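Local coordinates for beta-galactosidase (Bacillus circulans subsp. alkalophilus, PDB 3TTY), which hydrolyses terminal beta-galactosidic bonds and, as a glycoside hydrolase with a TIM-barrel domain, holds galactose in its sugar pocket, at residues P86-A90 with K91-D95; Y332-A336 with H337-T341; S587-A591 with D592-G596. All blocks are in the same frame, centred on the assembly; numbering follows the deposited sequence.

Contact 1. Residues P86-A90 with K91-D95; sequences PAWMA and KKYPD
The indole of Trp88 and the phenol ring of Tyr93 meet at their edges, Trp88 CZ3 lying 4.1 Å from Tyr93 CE2, each near the plane of the other's ring. One face of the indole carries CB of Met89, 3.9 Å above the plane and offset toward the rim. The aliphatic part of Lys92 comes in obliquely, its CD 3.7 Å from Trp88 CE3. Trp88 reaches this place with CG wedged between its backbone N and carbonyl carbon (chi1 67°), while NE1 donates a hydrogen bond to Gln51 O. At the ring edge of Tyr93 lies Met89 O, which also accepts the backbone N of Tyr93 at 2.6 Å. That bond is the last of four successive i to i+4 bonds, after those from Pro86 O to Ala90 N, Ala87 O to Lys91 N and Trp88 O to Lys92 N (2.8 Å). The short helix 87-92 begins after Pro86 as N-cap and runs out at Tyr93, whose hydroxyl is hydrogen-bonded with Glu54. Met89 turns from the helix onto Trp47 of helix 47-50 and onto Thr120 and Tyr124 of helix 119-135, and Phe191 of a second subunit packs on Ala87. The helix follows barrel strand 75-79.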
loop_
_atom_site.group_PDB
_atom_site.type_symbol
_atom_site.label_atom_id
_atom_site.label_comp_id
_atom_site.label_asym_id
_atom_site.label_seq_id
_atom_site.Cartn_x
_atom_site.Cartn_y
_atom_site.Cartn_z
ATOM N N PRO A 86 -30.335 6.433 -11.554
ATOM C CA PRO A 86 -30.118 7.619 -12.397
ATOM C C PRO A 86 -29.369 8.754 -11.697
ATOM O O PRO A 86 -29.508 8.954 -10.492
ATOM C CB PRO A 86 -31.539 8.070 -12.742
ATOM C CG PRO A 86 -32.373 6.839 -12.612
ATOM C CD PRO A 86 -31.767 6.104 -11.428
ATOM N N ALA A 87 -28.589 9.509 -12.462
ATOM C CA ALA A 87 -27.873 10.658 -11.917
ATOM C C ALA A 87 -28.818 11.648 -11.230
ATOM O O ALA A 87 -28.452 12.243 -10.215
ATOM C CB ALA A 87 -27.060 11.353 -13.006
ATOM N N TRP A 88 -30.026 11.828 -11.769
ATOM C CA TRP A 88 -30.988 12.758 -11.153
ATOM C C TRP A 88 -31.472 12.246 -9.804
ATOM O O TRP A 88 -31.825 13.023 -8.917
ATOM C CB TRP A 88 -32.189 13.047 -12.066
ATOM C CG TRP A 88 -33.108 11.869 -12.314
ATOM C CD1 TRP A 88 -33.150 11.089 -13.436
ATOM C CD2 TRP A 88 -34.132 11.359 -11.438
ATOM N NE1 TRP A 88 -34.117 10.119 -13.305
ATOM C CE2 TRP A 88 -34.737 10.267 -12.092
ATOM C CE3 TRP A 88 -34.596 11.724 -10.170
ATOM C CZ2 TRP A 88 -35.782 9.536 -11.520
ATOM C CZ3 TRP A 88 -35.630 10.987 -9.598
ATOM C CH2 TRP A 88 -36.208 9.910 -10.272
ATOM N N MET A 89 -31.485 10.936 -9.638
ATOM C CA MET A 89 -31.975 10.374 -8.394
ATOM C C MET A 89 -30.904 10.570 -7.323
ATOM O O MET A 89 -31.198 10.944 -6.180
ATOM C CB MET A 89 -32.334 8.890 -8.573
ATOM C CG MET A 89 -32.933 8.247 -7.324
ATOM S SD MET A 89 -33.441 6.569 -7.627
ATOM C CE MET A 89 -34.817 6.830 -8.721
ATOM N N ALA A 90 -29.651 10.358 -7.715
ATOM C CA ALA A 90 -28.537 10.593 -6.809
ATOM C C ALA A 90 -28.476 12.075 -6.452
ATOM O O ALA A 90 -28.193 12.426 -5.312
ATOM C CB ALA A 90 -27.238 10.141 -7.423
ATOM N N LYS A 91 -28.769 12.941 -7.420
ATOM C CA LYS A 91 -28.721 14.371 -7.177
ATOM C C LYS A 91 -29.875 14.844 -6.284
ATOM O O LYS A 91 -29.660 15.545 -5.303
ATOM C CB LYS A 91 -28.743 15.137 -8.504
ATOM C CG LYS A 91 -28.472 16.614 -8.336
ATOM C CD LYS A 91 -29.740 17.433 -8.503
ATOM C CE LYS A 91 -29.499 18.914 -8.176
ATOM N NZ LYS A 91 -30.715 19.749 -8.415
ATOM N N LYS A 92 -31.099 14.475 -6.645
ATOM C CA LYS A 92 -32.268 14.898 -5.891
ATOM C C LYS A 92 -32.449 14.123 -4.586
ATOM O O LYS A 92 -32.935 14.685 -3.605
ATOM C CB LYS A 92 -33.526 14.758 -6.742
ATOM C CG LYS A 92 -33.577 15.682 -7.940
ATOM C CD LYS A 92 -34.603 15.190 -8.962
ATOM C CE LYS A 92 -35.076 16.307 -9.877
ATOM N NZ LYS A 92 -33.972 17.069 -10.539
ATOM N N TYR A 93 -32.075 12.843 -4.571
ATOM C CA TYR A 93 -32.323 11.996 -3.391
ATOM C C TYR A 93 -31.052 11.292 -2.919
ATOM O O TYR A 93 -30.885 10.078 -3.110
ATOM C CB TYR A 93 -33.459 10.986 -3.653
ATOM C CG TYR A 93 -34.751 11.655 -4.080
ATOM C CD1 TYR A 93 -35.686 12.083 -3.140
ATOM C CD2 TYR A 93 -35.021 11.881 -5.425
ATOM C CE1 TYR A 93 -36.859 12.717 -3.536
ATOM C CE2 TYR A 93 -36.176 12.507 -5.827
ATOM C CZ TYR A 93 -37.091 12.925 -4.890
ATOM O OH TYR A 93 -38.234 13.542 -5.322
ATOM N N PRO A 94 -30.156 12.057 -2.284
ATOM C CA PRO A 94 -28.857 11.554 -1.830
ATOM C C PRO A 94 -28.961 10.346 -0.876
ATOM O O PRO A 94 -27.959 9.645 -0.719
ATOM C CB PRO A 94 -28.215 12.765 -1.117
ATOM C CG PRO A 94 -29.018 13.942 -1.488
ATOM C CD PRO A 94 -30.407 13.439 -1.847
ATOM N N ASP A 95 -30.126 10.089 -0.270
ATOM C CA ASP A 95 -30.287 8.894 0.585
ATOM C C ASP A 95 -30.064 7.622 -0.231
ATOM O O ASP A 95 -29.899 6.533 0.295
ATOM C CB ASP A 95 -31.675 8.857 1.257
ATOM C CG ASP A 95 -32.801 8.574 0.271
ATOM O OD1 ASP A 95 -33.333 9.535 -0.320
ATOM O OD2 ASP A 95 -33.152 7.391 0.087
#

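Contact 2. Residues Y332-A336 with H337-T341; sequences YQAVA and HGADT
His337 sets CG anti to its carbonyl carbon (chi1 -66°), which swings the imidazole back along the helix to Gln333, whose own CG stands opposite its backbone N (chi1 -165°) and runs out extended. Here helix 326-336 ends in a Schellman motif, within the beta-alpha-beta unit that leads from strand 303-307 to strand 339-344 of the TIM barrel. The two side chains meet obliquely, with amide and ring planes 59° apart. Gln333 CG lies 4.1 Å from His337 CD2, and Gln333 O sits at the ring edge. Both polar ends find Glu618: OE1 takes Gln333 NE2 and OE2 takes His337 NE2, so one carboxylate joins the two. Gly338 is the C-prime residue of the motif; it has positive phi, and lacking a CB it keeps clear of the carbonyl oxygen of His337. Gly338 N donates to Val335 O at 3.1 Å, and Ala339 N to Ala334 O at the same length. Ala334 O also accepts His337 N at 2.9 Å, the two donors arriving from opposite faces of the carbonyl plane. The chain thereby folds back on the helix, laying the methyl of Ala339 against that of Ala334. Arg622 closes the turn from outside, its NH1 hydrogen-bonded to both Val335 O and Ala339 O. Ala339 O also receives a CA-H...O contact from Val335 CA, 3.5 Å away.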
loop_
_atom_site.group_PDB
_atom_site.type_symbol
_atom_site.label_atom_id
_atom_site.label_comp_id
_atom_site.label_asym_id
_atom_site.label_seq_id
_atom_site.Cartn_x
_atom_site.Cartn_y
_atom_site.Cartn_z
ATOM N N TYR A 332 -18.182 -25.611 -21.572
ATOM C CA TYR A 332 -18.577 -26.972 -21.220
ATOM C C TYR A 332 -18.165 -27.350 -19.796
ATOM O O TYR A 332 -18.775 -28.232 -19.181
ATOM C CB TYR A 332 -18.054 -27.996 -22.226
ATOM C CG TYR A 332 -18.825 -27.993 -23.524
ATOM C CD1 TYR A 332 -20.187 -28.266 -23.542
ATOM C CD2 TYR A 332 -18.194 -27.714 -24.727
ATOM C CE1 TYR A 332 -20.907 -28.253 -24.729
ATOM C CE2 TYR A 332 -18.901 -27.700 -25.911
ATOM C CZ TYR A 332 -20.254 -27.970 -25.903
ATOM O OH TYR A 332 -20.949 -27.966 -27.081
ATOM N N GLN A 333 -17.139 -26.689 -19.269
ATOM C CA GLN A 333 -16.795 -26.905 -17.876
ATOM C C GLN A 333 -17.964 -26.461 -16.992
ATOM O O GLN A 333 -18.316 -27.151 -16.039
ATOM C CB GLN A 333 -15.499 -26.197 -17.473
ATOM C CG GLN A 333 -14.939 -26.703 -16.137
ATOM C CD GLN A 333 -13.785 -25.861 -15.632
ATOM O OE1 GLN A 333 -13.753 -24.644 -15.839
ATOM N NE2 GLN A 333 -12.824 -26.507 -14.968
ATOM N N ALA A 334 -18.565 -25.322 -17.316
ATOM C CA ALA A 334 -19.736 -24.861 -16.588
ATOM C C ALA A 334 -20.870 -25.876 -16.702
ATOM O O ALA A 334 -21.461 -26.283 -15.694
ATOM C CB ALA A 334 -20.177 -23.514 -17.083
ATOM N N VAL A 335 -21.162 -26.303 -17.925
ATOM C CA VAL A 335 -22.247 -27.250 -18.139
ATOM C C VAL A 335 -22.010 -28.530 -17.340
ATOM O O VAL A 335 -22.929 -29.071 -16.722
ATOM C CB VAL A 335 -22.410 -27.591 -19.633
ATOM C CG1 VAL A 335 -23.530 -28.619 -19.824
ATOM C CG2 VAL A 335 -22.674 -26.319 -20.440
ATOM N N ALA A 336 -20.763 -28.994 -17.356
ATOM C CA ALA A 336 -20.343 -30.195 -16.643
ATOM C C ALA A 336 -20.681 -30.120 -15.151
ATOM O O ALA A 336 -20.877 -31.146 -14.498
ATOM C CB ALA A 336 -18.844 -30.393 -16.821
ATOM N N HIS A 337 -20.738 -28.906 -14.610
ATOM C CA HIS A 337 -20.977 -28.748 -13.182
ATOM C C HIS A 337 -22.380 -28.298 -12.819
ATOM O O HIS A 337 -22.662 -28.047 -11.655
ATOM C CB HIS A 337 -19.903 -27.878 -12.534
ATOM C CG HIS A 337 -18.548 -28.510 -12.559
ATOM N ND1 HIS A 337 -18.201 -29.551 -11.725
ATOM C CD2 HIS A 337 -17.475 -28.289 -13.351
ATOM C CE1 HIS A 337 -16.962 -29.926 -11.984
ATOM N NE2 HIS A 337 -16.497 -29.173 -12.964
ATOM N N GLY A 338 -23.274 -28.251 -13.803
ATOM C CA GLY A 338 -24.678 -28.018 -13.517
ATOM C C GLY A 338 -25.315 -26.891 -14.301
ATOM O O GLY A 338 -26.502 -26.633 -14.162
ATOM N N ALA A 339 -24.536 -26.211 -15.132
ATOM C CA ALA A 339 -25.066 -25.090 -15.908
ATOM C C ALA A 339 -25.969 -25.564 -17.045
ATOM O O ALA A 339 -25.593 -26.437 -17.816
ATOM C CB ALA A 339 -23.922 -24.228 -16.453
ATOM N N ASP A 340 -27.162 -24.988 -17.141
ATOM C CA ASP A 340 -28.101 -25.327 -18.208
ATOM C C ASP A 340 -28.281 -24.166 -19.179
ATOM O O ASP A 340 -29.215 -24.141 -19.980
ATOM C CB ASP A 340 -29.455 -25.769 -17.639
ATOM C CG ASP A 340 -29.490 -27.252 -17.297
ATOM O OD1 ASP A 340 -28.439 -27.911 -17.439
ATOM O OD2 ASP A 340 -30.563 -27.750 -16.880
ATOM N N THR A 341 -27.386 -23.194 -19.078
ATOM C CA THR A 341 -27.283 -22.139 -20.071
ATOM C C THR A 341 -25.809 -21.806 -20.224
ATOM O O THR A 341 -25.019 -22.017 -19.296
ATOM C CB THR A 341 -28.026 -20.850 -19.641
ATOM O OG1 THR A 341 -27.305 -20.220 -18.583
ATOM C CG2 THR A 341 -29.428 -21.146 -19.176
#

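Contact 3. Residues S587-A591 with D592-G596; sequences SSPDA and DFLQG
Pro589 and Asp590 carry the chain in extended form from strand 587-589 to the point where it coils into helix 591-604, which holds Phe593 and Leu594 in its first turn. The change is sharp: psi is 173° at Asp590 and -33° at Ala591. The first carbonyls of the turn are then used in order. Asp590 O accepts Leu594 N in the carbonyl plane at 3.2 Å, by a nearly straight bond. Ala591 O accepts Gln595 N at 2.9 Å from a donor tilted out of its plane. Asp590 is the N-cap. Its CG sits between its backbone N and carbonyl carbon (chi1 68°), which brings OD1 back over the first turn to take Phe593 N at 2.8 Å, the donor arriving nearly along the carboxylate C-O axis. A backbone N-H of the opening turn is thus met by a side chain, the capping bond of an N-cap. The other carboxylate oxygen, OD2, is hydrogen-bonded with Ser542 OG of strand 540-544, so the cap residue also ties the helix start to the neighbouring strand. A negative carboxylate here would probably interact well with the helix N terminus. This strand-to-helix passage belongs to the beta-galactosidase trimerisation domain, where 587-589 is, within this chain, an outermost strand of a mixed sheet and pairs antiparallel with 540-544. On the buried side the Pro589 ring packs against both Phe593 and Leu594. Its CB approaches Phe593 CD2 obliquely at 3.4 Å, while its CG reaches Leu594 CD2 at 4.0 Å, the Pro589 and Leu594 side chains crossing at about a right angle. Phe593 and Pro589 both pack on Ile528 of strand 525-530; Leu594 instead meets Lys429, Tyr430 and Ala433 of helix 423-435.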
loop_
_atom_site.group_PDB
_atom_site.type_symbol
_atom_site.label_atom_id
_atom_site.label_comp_id
_atom_site.label_asym_id
_atom_site.label_seq_id
_atom_site.Cartn_x
_atom_site.Cartn_y
_atom_site.Cartn_z
ATOM N N SER A 587 -2.792 -30.368 10.524
ATOM C CA SER A 587 -2.022 -29.331 9.852
ATOM C C SER A 587 -2.516 -29.183 8.422
ATOM O O SER A 587 -3.422 -29.904 7.994
ATOM C CB SER A 587 -0.531 -29.668 9.876
ATOM O OG SER A 587 0.256 -28.555 9.523
ATOM N N SER A 588 -1.953 -28.227 7.699
ATOM C CA SER A 588 -2.259 -28.063 6.285
ATOM C C SER A 588 -1.206 -28.811 5.489
ATOM O O SER A 588 -0.040 -28.381 5.419
ATOM C CB SER A 588 -2.262 -26.591 5.879
ATOM O OG SER A 588 -2.761 -26.454 4.556
ATOM N N PRO A 589 -1.609 -29.937 4.888
ATOM C CA PRO A 589 -0.671 -30.884 4.285
ATOM C C PRO A 589 -0.440 -30.623 2.796
ATOM O O PRO A 589 -1.317 -30.057 2.137
ATOM C CB PRO A 589 -1.375 -32.239 4.483
ATOM C CG PRO A 589 -2.801 -31.908 4.998
ATOM C CD PRO A 589 -2.990 -30.429 4.795
ATOM N N ASP A 590 0.722 -31.033 2.283
ATOM C CA ASP A 590 1.010 -30.913 0.852
ATOM C C ASP A 590 0.077 -31.769 0.002
ATOM O O ASP A 590 -0.708 -32.570 0.522
ATOM C CB ASP A 590 2.479 -31.233 0.537
ATOM C CG ASP A 590 2.836 -32.701 0.756
ATOM O OD1 ASP A 590 1.982 -33.594 0.546
ATOM O OD2 ASP A 590 4.002 -32.956 1.122
ATOM N N ALA A 591 0.179 -31.595 -1.310
ATOM C CA ALA A 591 -0.773 -32.166 -2.249
ATOM C C ALA A 591 -0.649 -33.677 -2.363
ATOM O O ALA A 591 -1.640 -34.377 -2.602
ATOM C CB ALA A 591 -0.620 -31.509 -3.629
ATOM N N ASP A 592 0.569 -34.183 -2.218
ATOM C CA ASP A 592 0.781 -35.623 -2.291
ATOM C C ASP A 592 0.069 -36.309 -1.123
ATOM O O ASP A 592 -0.570 -37.351 -1.304
ATOM C CB ASP A 592 2.278 -35.976 -2.301
ATOM C CG ASP A 592 3.004 -35.453 -3.542
ATOM O OD1 ASP A 592 2.364 -35.287 -4.617
ATOM O OD2 ASP A 592 4.226 -35.206 -3.432
ATOM N N PHE A 593 0.169 -35.723 0.069
ATOM C CA PHE A 593 -0.541 -36.277 1.219
ATOM C C PHE A 593 -2.040 -36.327 0.959
ATOM O O PHE A 593 -2.668 -37.375 1.119
ATOM C CB PHE A 593 -0.273 -35.487 2.502
ATOM C CG PHE A 593 -1.057 -35.994 3.686
ATOM C CD1 PHE A 593 -0.551 -37.011 4.485
ATOM C CD2 PHE A 593 -2.313 -35.479 3.975
ATOM C CE1 PHE A 593 -1.267 -37.482 5.566
ATOM C CE2 PHE A 593 -3.034 -35.948 5.052
ATOM C CZ PHE A 593 -2.506 -36.955 5.849
ATOM N N LEU A 594 -2.611 -35.196 0.552
ATOM C CA LEU A 594 -4.044 -35.133 0.273
ATOM C C LEU A 594 -4.469 -36.084 -0.842
ATOM O O LEU A 594 -5.577 -36.619 -0.813
ATOM C CB LEU A 594 -4.500 -33.699 -0.006
ATOM C CG LEU A 594 -4.477 -32.770 1.218
ATOM C CD1 LEU A 594 -4.855 -31.350 0.818
ATOM C CD2 LEU A 594 -5.391 -33.282 2.335
ATOM N N GLN A 595 -3.591 -36.303 -1.817
ATOM C CA GLN A 595 -3.854 -37.320 -2.825
ATOM C C GLN A 595 -4.088 -38.674 -2.157
ATOM O O GLN A 595 -5.109 -39.320 -2.389
ATOM C CB GLN A 595 -2.695 -37.432 -3.818
ATOM C CG GLN A 595 -2.720 -38.735 -4.605
ATOM C CD GLN A 595 -1.693 -38.792 -5.727
ATOM O OE1 GLN A 595 -1.987 -39.286 -6.816
ATOM N NE2 GLN A 595 -0.480 -38.299 -5.464
ATOM N N GLY A 596 -3.134 -39.091 -1.326
ATOM C CA GLY A 596 -3.211 -40.359 -0.622
ATOM C C GLY A 596 -4.408 -40.473 0.304
ATOM O O GLY A 596 -5.136 -41.472 0.271
#

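In the fold
Read from the N terminus, the three contacts come in series; none nests in or crosses another. Contact 1 spans the short helix 87-92 after the third barrel strand and the turn beyond it, where the side chain of Pro94 is about 11 Å from the zinc ion, and borders a second subunit. Contact 2 closes the turn from helix 326-336 into the eighth barrel strand and joins the barrel to strands 617-624 and 627-634 of the C-terminal sheet. Contact 3 turns strand 587-589 into helix 591-604 in the trimerisation domain. Contacts 1 and 3 lie on opposite sides of the chain's centre, their centres about 54 Å apart; the nearest atoms of contacts 2 and 3 are about 17 Å apart.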